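Local coordinates for protein RNA-dependent RNA Polymerase (Bombyx mori cytoplasmic polyhedrosis virus, PDB 6TZ0) that synthesises RNA from an RNA template, serving both transcription and replication of the segmented double-stranded RNA genome of the virus, at residues Tyr55-Ser60 against Ile221-Glu226; Leu65-Val69 against Val225-Val229. One frame throughout, in Å; residues are numbered along the deposited sequence.

Interaction 1 of 2, residues Tyr55-Ser60 against Ile221-Glu226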
# COMPACT_ATOMS: atom_id res chain seq x y z
N TYR A 55 -44.74 -11.25 14.55
CA TYR A 55 -44.85 -9.91 14.01
C TYR A 55 -45.22 -10.00 12.54
O TYR A 55 -44.92 -10.99 11.87
CB TYR A 55 -43.54 -9.15 14.19
CG TYR A 55 -43.63 -7.67 13.96
CD1 TYR A 55 -44.15 -6.83 14.93
CD2 TYR A 55 -43.19 -7.11 12.78
CE1 TYR A 55 -44.23 -5.47 14.73
CE2 TYR A 55 -43.27 -5.75 12.56
CZ TYR A 55 -43.79 -4.94 13.54
OH TYR A 55 -43.87 -3.58 13.34
N SER A 56 -45.88 -8.96 12.05
CA SER A 56 -46.39 -8.95 10.69
C SER A 56 -46.21 -7.56 10.10
O SER A 56 -46.20 -6.56 10.81
CB SER A 56 -47.87 -9.36 10.65
OG SER A 56 -48.37 -9.32 9.32
N GLY A 57 -46.05 -7.51 8.78
CA GLY A 57 -45.86 -6.26 8.09
C GLY A 57 -45.38 -6.50 6.68
O GLY A 57 -45.45 -7.61 6.16
N GLU A 58 -44.88 -5.43 6.07
CA GLU A 58 -44.50 -5.44 4.66
C GLU A 58 -43.00 -5.64 4.49
O GLU A 58 -42.21 -5.42 5.40
CB GLU A 58 -44.92 -4.13 3.99
CG GLU A 58 -46.41 -3.94 3.89
CD GLU A 58 -46.78 -2.60 3.28
OE1 GLU A 58 -45.86 -1.78 3.06
OE2 GLU A 58 -47.98 -2.37 3.02
N ASP A 59 -42.63 -6.07 3.29
CA ASP A 59 -41.22 -6.24 2.94
C ASP A 59 -40.71 -4.94 2.30
O ASP A 59 -41.34 -3.89 2.42
CB ASP A 59 -41.03 -7.48 2.05
CG ASP A 59 -41.79 -7.41 0.73
OD1 ASP A 59 -42.56 -6.46 0.49
OD2 ASP A 59 -41.61 -8.33 -0.09
N SER A 60 -39.56 -5.00 1.64
CA SER A 60 -39.01 -3.82 0.97
C SER A 60 -39.81 -3.41 -0.25
O SER A 60 -39.66 -2.28 -0.72
CB SER A 60 -37.56 -4.08 0.56
OG SER A 60 -36.74 -4.26 1.69
N ILE A 221 -34.05 0.67 3.81
CA ILE A 221 -33.66 -0.58 3.17
C ILE A 221 -34.36 -1.77 3.82
O ILE A 221 -34.92 -2.63 3.13
CB ILE A 221 -32.13 -0.72 3.21
CG1 ILE A 221 -31.50 0.40 2.39
CG2 ILE A 221 -31.69 -2.08 2.72
CD1 ILE A 221 -30.03 0.56 2.62
N LEU A 222 -34.35 -1.83 5.14
CA LEU A 222 -35.03 -2.89 5.87
C LEU A 222 -36.28 -2.36 6.53
O LEU A 222 -36.30 -1.23 7.04
CB LEU A 222 -34.11 -3.50 6.93
CG LEU A 222 -32.91 -4.30 6.46
CD1 LEU A 222 -32.10 -4.73 7.66
CD2 LEU A 222 -33.35 -5.51 5.66
N THR A 223 -37.33 -3.16 6.52
CA THR A 223 -38.52 -2.89 7.31
C THR A 223 -38.33 -3.53 8.68
O THR A 223 -37.24 -4.01 9.02
CB THR A 223 -39.76 -3.39 6.59
OG1 THR A 223 -39.70 -4.81 6.43
CG2 THR A 223 -39.85 -2.76 5.22
N HIS A 224 -39.37 -3.55 9.50
CA HIS A 224 -39.23 -4.13 10.84
C HIS A 224 -39.23 -5.65 10.80
O HIS A 224 -38.46 -6.30 11.53
CB HIS A 224 -40.33 -3.60 11.76
CG HIS A 224 -40.21 -2.14 12.05
ND1 HIS A 224 -39.27 -1.63 12.91
CD2 HIS A 224 -40.91 -1.08 11.59
CE1 HIS A 224 -39.39 -0.32 12.97
NE2 HIS A 224 -40.38 0.04 12.18
N VAL A 225 -40.03 -6.24 9.92
CA VAL A 225 -40.05 -7.69 9.79
C VAL A 225 -38.76 -8.17 9.14
O VAL A 225 -38.22 -9.23 9.49
CB VAL A 225 -41.29 -8.12 8.98
CG1 VAL A 225 -41.59 -9.57 9.22
CG2 VAL A 225 -42.47 -7.24 9.27
N GLU A 226 -38.25 -7.39 8.19
CA GLU A 226 -36.95 -7.70 7.61
C GLU A 226 -35.82 -7.52 8.61
O GLU A 226 -34.81 -8.22 8.52
CB GLU A 226 -36.73 -6.83 6.37
CG GLU A 226 -37.60 -7.22 5.20
CD GLU A 226 -37.40 -6.32 4.01
OE1 GLU A 226 -36.76 -5.27 4.17
OE2 GLU A 226 -37.87 -6.67 2.91

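Interaction 2 of 2, residues Leu65-Val69 against Val225-Val229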
# COMPACT_ATOMS: atom_id res chain seq x y z
N LEU A 65 -45.33 -9.97 5.01
CA LEU A 65 -44.40 -10.99 5.46
C LEU A 65 -44.54 -11.17 6.96
O LEU A 65 -44.91 -10.23 7.67
CB LEU A 65 -42.96 -10.62 5.04
CG LEU A 65 -41.81 -11.65 5.03
CD1 LEU A 65 -41.09 -11.74 6.33
CD2 LEU A 65 -42.36 -13.02 4.67
N GLN A 66 -44.28 -12.39 7.43
CA GLN A 66 -44.45 -12.76 8.83
C GLN A 66 -43.17 -13.40 9.34
O GLN A 66 -42.65 -14.34 8.73
CB GLN A 66 -45.61 -13.74 9.00
CG GLN A 66 -46.96 -13.15 8.72
CD GLN A 66 -48.06 -14.18 8.75
OE1 GLN A 66 -47.80 -15.38 8.88
NE2 GLN A 66 -49.30 -13.73 8.63
N ALA A 67 -42.66 -12.90 10.47
CA ALA A 67 -41.47 -13.47 11.08
C ALA A 67 -41.64 -13.51 12.60
O ALA A 67 -42.56 -12.92 13.16
CB ALA A 67 -40.21 -12.70 10.70
N THR A 68 -40.73 -14.23 13.25
CA THR A 68 -40.80 -14.51 14.68
C THR A 68 -39.43 -14.27 15.30
O THR A 68 -38.43 -14.76 14.77
CB THR A 68 -41.27 -15.95 14.93
OG1 THR A 68 -42.56 -16.15 14.35
CG2 THR A 68 -41.35 -16.25 16.42
N VAL A 69 -39.40 -13.53 16.40
CA VAL A 69 -38.15 -13.28 17.12
C VAL A 69 -37.67 -14.59 17.75
O VAL A 69 -38.37 -15.19 18.56
CB VAL A 69 -38.34 -12.19 18.18
CG1 VAL A 69 -37.06 -12.01 18.97
CG2 VAL A 69 -38.75 -10.88 17.54
N VAL A 225 -40.03 -6.24 9.92
CA VAL A 225 -40.05 -7.69 9.79
C VAL A 225 -38.76 -8.17 9.14
O VAL A 225 -38.22 -9.23 9.49
CB VAL A 225 -41.29 -8.12 8.98
CG1 VAL A 225 -41.59 -9.57 9.22
CG2 VAL A 225 -42.47 -7.24 9.27
N GLU A 226 -38.25 -7.39 8.19
CA GLU A 226 -36.95 -7.70 7.61
C GLU A 226 -35.82 -7.52 8.61
O GLU A 226 -34.81 -8.22 8.52
CB GLU A 226 -36.73 -6.83 6.37
CG GLU A 226 -37.60 -7.22 5.20
CD GLU A 226 -37.40 -6.32 4.01
OE1 GLU A 226 -36.76 -5.27 4.17
OE2 GLU A 226 -37.87 -6.67 2.91
N SER A 227 -35.98 -6.62 9.58
CA SER A 227 -35.00 -6.53 10.66
C SER A 227 -35.05 -7.75 11.56
O SER A 227 -34.01 -8.16 12.08
CB SER A 227 -35.23 -5.27 11.48
OG SER A 227 -36.42 -5.35 12.24
N ILE A 228 -36.24 -8.32 11.75
CA ILE A 228 -36.35 -9.59 12.47
C ILE A 228 -35.58 -10.68 11.74
O ILE A 228 -34.80 -11.43 12.35
CB ILE A 228 -37.82 -9.99 12.65
CG1 ILE A 228 -38.54 -8.97 13.49
CG2 ILE A 228 -37.94 -11.34 13.32
CD1 ILE A 228 -39.99 -9.20 13.50
N VAL A 229 -35.78 -10.78 10.42
CA VAL A 229 -35.09 -11.79 9.61
C VAL A 229 -33.57 -11.60 9.66
O VAL A 229 -32.81 -12.57 9.82
CB VAL A 229 -35.62 -11.74 8.16
CG1 VAL A 229 -34.87 -12.72 7.27
CG2 VAL A 229 -37.10 -12.02 8.13

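Interaction 1 of 2, residues Tyr55-Ser60 against Ile221-Glu226
T223 meets the end of the 54-58 strand through its hydroxyl: OG1 donates to the backbone O of E58 at 2.8 Å, lying in the plane of that carbonyl with a C=O...donor angle of 154°. The methyl lies alongside, its CG2 packing against D59 O. S60 faces the carboxylate of E226. Its backbone N makes a weak, bent bond to E226 OE2 (2.7 Å, N-H...O angle 129°). Its hydroxyl sits between two acceptors, 2.7 Å from E226 OE1 to S60 OG and 2.8 Å from S60 OG to the backbone O of I221, and its single proton could serve either. At the other end the contact turns apolar. The ring of Y55 offers its edge to V225, CD2 lying 3.6 Å from V225 CG2 and near the ring plane, while CE2 touches H224 CB at 3.7 Å. The same V225 methyl rests on the backbone N of G57.

Behind this first shell, the extended E226 reaches back to the start of its helix. T223 N donates to E226 OE1 at 3.2 Å, approaching from above the carboxylate plane, and E226 N returns a weak bond to T223 OG1. With a chi1 of 63°, that hydroxyl lies between its own N and carbonyl carbon, placed to serve both the helix end and E58. Y314 OH also bonds E226 OE2, so both carboxylate oxygens are engaged. The nearby acid D59 is held separately, by N63 N and Y331 OH. The reciprocal pair T223 and E226 is a capping box at the N-terminus of helix 224-237, whose two side chains also bind the hairpin, T223 at the end of its first strand and E226 in the turn.

Interaction 2 of 2, residues Leu65-Val69 against Val225-Val229
A67 and V225 bring their backbones within 6.1 Å, CA to CA, where strand 65-68 passes over the first turn of helix 224-237; V69 CA and I228 CA come nearly as close further on. The axes of strand 65-68 and helix segment 225-229 approach to 7.8 Å, and run at 44° in the same general direction. This is a beta hairpin laid on a helix in the N-terminal part of the polymerase, with strand 64-68 as its second arm. No hydrogen bond joins residues 65-69 to 225-229; V229 N bonds V225 O within the helix, and strand 64-68 pairs with strand 54-58.

Between these two segments the packing is aliphatic. L65 and A67 direct their side chains toward the helix, with Q66 turned away between them. V225 CG1, anti to its own backbone N at a chi1 of -161°, reaches both: it meets L65 CD1 at 3.6 Å and A67 CB at 3.7 Å. The small A67 methyl settles among V225, I228 and V229, the last touched more loosely through its CG2. Helix 309-320 closes in beside this group, where E310 touches both A67 and V229, and Y170 of helix 166-175 packs on V69 and I228. I228 CG2 lies 3.7 Å from A67 CB and as far from T68 O, a carbonyl oxygen that also accepts a hydrogen bond from N232 ND2, further along the same helix.

Overall arrangement
Both interactions seat one antiparallel hairpin on helix 224-237: interaction 1 uses its first strand and turn, interaction 2 its second strand. G57 O and L65 N, 2.6 Å apart, and Y55 N and A67 O probably pair the strands. V225 is shared, CG2 turned mainly to the first strand and CG1 to the second, and Y55 CB packs on I228 CD1. Interaction 1 is mixed, polar at the cap and turn and apolar at Y55 and V225; from V225 on, interaction 2 has no cross-segment hydrogen bond and rests on aliphatic side chains. Each is partly buried: A67, V225, I228, S60 and E226 are enclosed, whereas S56, E58 and Q66 are exposed; both lie away from the nucleotide and magnesium sites.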